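Local atomic coordinates of phospho-2-dehydro-3-deoxyheptonate aldolase/chorismate mutase (PDB entry 2D8D), a protein that probably acts as a chorismate mutase and a DAHP synthase in aromatic amino acid biosynthesis, the chain here being its N-terminal mutase domain. Residues D67-I70 and R71-K75. Numbering follows the deposited sequence.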
ATOM      1  N   ASP B  67       8.367  11.602  -4.153  1.00 12.53           N
ATOM      2  CA  ASP B  67       9.113  10.367  -4.368  1.00 12.37           C
ATOM      3  C   ASP B  67       9.555   9.728  -3.054  1.00 12.43           C
ATOM      4  O   ASP B  67       9.495   8.510  -2.903  1.00 11.31           O
ATOM      5  CB  ASP B  67      10.349  10.625  -5.233  1.00 13.38           C
ATOM      6  CG  ASP B  67      10.004  10.957  -6.671  1.00 13.64           C
ATOM      7  OD1 ASP B  67       8.817  10.864  -7.047  1.00 14.16           O
ATOM      8  OD2 ASP B  67      10.930  11.305  -7.435  1.00 14.68           O
ATOM      9  N   GLU B  68      10.001  10.554  -2.111  1.00 13.05           N
ATOM     10  CA  GLU B  68      10.469  10.069  -0.815  1.00 14.32           C
ATOM     11  C   GLU B  68       9.362   9.339  -0.061  1.00 12.85           C
ATOM     12  O   GLU B  68       9.619   8.353   0.630  1.00 13.54           O
ATOM     13  CB  GLU B  68      10.991  11.242   0.025  1.00 17.48           C
ATOM     14  CG  GLU B  68      11.769  10.852   1.282  1.00 23.07           C
ATOM     15  CD  GLU B  68      10.897  10.247   2.366  1.00 25.84           C
ATOM     16  OE1 GLU B  68       9.867  10.864   2.716  1.00 28.69           O
ATOM     17  OE2 GLU B  68      11.243   9.160   2.878  1.00 28.29           O
ATOM     18  N   THR B  69       8.133   9.831  -0.194  1.00 12.51           N
ATOM     19  CA  THR B  69       6.987   9.214   0.468  1.00 13.16           C
ATOM     20  C   THR B  69       6.692   7.858  -0.171  1.00 10.69           C
ATOM     21  O   THR B  69       6.440   6.877   0.529  1.00 10.05           O
ATOM     22  CB  THR B  69       5.734  10.109   0.369  1.00 15.10           C
ATOM     23  OG1 THR B  69       5.965  11.335   1.075  1.00 18.33           O
ATOM     24  CG2 THR B  69       4.525   9.406   0.973  1.00 17.45           C
ATOM     25  N   ILE B  70       6.722   7.811  -1.500  1.00  9.62           N
ATOM     26  CA  ILE B  70       6.483   6.559  -2.207  1.00 10.15           C
ATOM     27  C   ILE B  70       7.547   5.551  -1.773  1.00 10.08           C
ATOM     28  O   ILE B  70       7.250   4.388  -1.502  1.00  9.72           O
ATOM     29  CB  ILE B  70       6.542   6.768  -3.742  1.00 10.33           C
ATOM     30  CG1 ILE B  70       5.330   7.588  -4.199  1.00 10.63           C
ATOM     31  CG2 ILE B  70       6.600   5.425  -4.462  1.00 10.72           C
ATOM     32  CD1 ILE B  70       3.984   7.003  -3.793  1.00 11.86           C
ATOM     33  N   ARG B  71       8.793   6.009  -1.688  1.00 10.33           N
ATOM     34  CA  ARG B  71       9.892   5.147  -1.273  1.00 11.18           C
ATOM     35  C   ARG B  71       9.647   4.619   0.142  1.00 10.91           C
ATOM     36  O   ARG B  71       9.812   3.432   0.408  1.00 11.07           O
ATOM     37  CB  ARG B  71      11.207   5.929  -1.322  1.00 13.44           C
ATOM     38  CG  ARG B  71      12.444   5.128  -0.958  1.00 18.11           C
ATOM     39  CD  ARG B  71      13.685   6.008  -1.012  1.00 19.99           C
ATOM     40  NE  ARG B  71      13.919   6.531  -2.355  1.00 21.90           N
ATOM     41  CZ  ARG B  71      14.391   5.811  -3.368  1.00 22.43           C
ATOM     42  NH1 ARG B  71      14.686   4.530  -3.196  1.00 24.47           N
ATOM     43  NH2 ARG B  71      14.561   6.373  -4.556  1.00 24.70           N
ATOM     44  N   LYS B  72       9.245   5.512   1.041  1.00 11.57           N
ATOM     45  CA  LYS B  72       8.972   5.151   2.429  1.00 12.36           C
ATOM     46  C   LYS B  72       7.873   4.099   2.540  1.00 10.52           C
ATOM     47  O   LYS B  72       8.020   3.100   3.245  1.00 11.54           O
ATOM     48  CB  LYS B  72       8.554   6.397   3.215  1.00 15.57           C
ATOM     49  CG  LYS B  72       8.224   6.140   4.678  1.00 18.76           C
ATOM     50  CD  LYS B  72       7.526   7.334   5.313  1.00 23.03           C
ATOM     51  CE  LYS B  72       8.362   8.599   5.208  1.00 24.17           C
ATOM     52  NZ  LYS B  72       9.685   8.452   5.871  1.00 26.61           N
ATOM     53  N   LEU B  73       6.768   4.336   1.845  1.00 10.56           N
ATOM     54  CA  LEU B  73       5.641   3.414   1.885  1.00 10.16           C
ATOM     55  C   LEU B  73       6.007   2.038   1.347  1.00  8.37           C
ATOM     56  O   LEU B  73       5.680   1.022   1.959  1.00  8.88           O
ATOM     57  CB  LEU B  73       4.460   3.996   1.107  1.00  9.97           C
ATOM     58  CG  LEU B  73       3.836   5.250   1.731  1.00 10.19           C
ATOM     59  CD1 LEU B  73       2.773   5.806   0.806  1.00 12.94           C
ATOM     60  CD2 LEU B  73       3.238   4.915   3.093  1.00 11.33           C
ATOM     61  N   PHE B  74       6.696   1.989   0.214  1.00  8.62           N
ATOM     62  CA  PHE B  74       7.065   0.692  -0.324  1.00  8.15           C
ATOM     63  C   PHE B  74       8.097  -0.020   0.542  1.00  8.45           C
ATOM     64  O   PHE B  74       8.085  -1.245   0.627  1.00  8.76           O
ATOM     65  CB  PHE B  74       7.511   0.825  -1.780  1.00  8.33           C
ATOM     66  CG  PHE B  74       6.360   0.780  -2.749  1.00  9.01           C
ATOM     67  CD1 PHE B  74       5.785  -0.438  -3.106  1.00  8.95           C
ATOM     68  CD2 PHE B  74       5.806   1.952  -3.253  1.00  9.83           C
ATOM     69  CE1 PHE B  74       4.670  -0.489  -3.946  1.00  9.06           C
ATOM     70  CE2 PHE B  74       4.691   1.911  -4.094  1.00  9.24           C
ATOM     71  CZ  PHE B  74       4.124   0.686  -4.440  1.00  9.11           C
ATOM     72  N   LYS B  75       8.974   0.728   1.211  1.00  9.09           N
ATOM     73  CA  LYS B  75       9.943   0.086   2.097  1.00 11.06           C
ATOM     74  C   LYS B  75       9.178  -0.617   3.220  1.00 10.41           C
ATOM     75  O   LYS B  75       9.562  -1.697   3.663  1.00 11.14           O
ATOM     76  CB  LYS B  75      10.918   1.111   2.684  1.00 11.43           C
ATOM     77  CG  LYS B  75      11.990   1.557   1.703  1.00 13.26           C
ATOM     78  CD  LYS B  75      13.045   2.422   2.375  1.00 17.29           C
ATOM     79  CE  LYS B  75      13.780   1.655   3.465  1.00 21.13           C
ATOM     80  NZ  LYS B  75      14.420   0.415   2.943  1.00 24.66           N
TER
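Four consecutive i+4 to i backbone hydrogen bonds, from Arg71 N to Asp67 O (2.9 Å) through Phe74 N to Ile70 O (3.0 Å), define a regular alpha helix; the N-H...O angle reaches 169° at Leu73 and Phe74. On the buried side, the Ile70 and Phe74 side chains project together from one face of the helix. The chi1 of Ile70 (-70°) swings CG1 beside the backbone N and leaves CG2 to meet Phe74 CD2 at 3.8 Å, while Ile70 O sits in the ring plane, 3.3 Å from the edge atom Phe74 CD2. Replacing Phe74 by alanine would probably leave Ile70 CG2 without its aromatic neighbour and open a gap against Leu54 and Leu57 of helix 47-60. The Thr69 and Leu73 side chains run alongside each other, Thr69 CG2 4.0 Å from Leu73 CD1. The exposed side carries a salt bridge: Lys72, bent at its last two torsions, brings NZ to 3.4 Å from Glu68 OE2, a weak hydrogen bond. Ile70 and Phe74 also pack on Leu20 and Ile19 of the second subunit, respectively. Such an amphipathic helix, mostly apolar toward helix 47-60 and the partner chain, is characteristic of the all-helical, dimeric type II (AroQ) chorismate mutase fold.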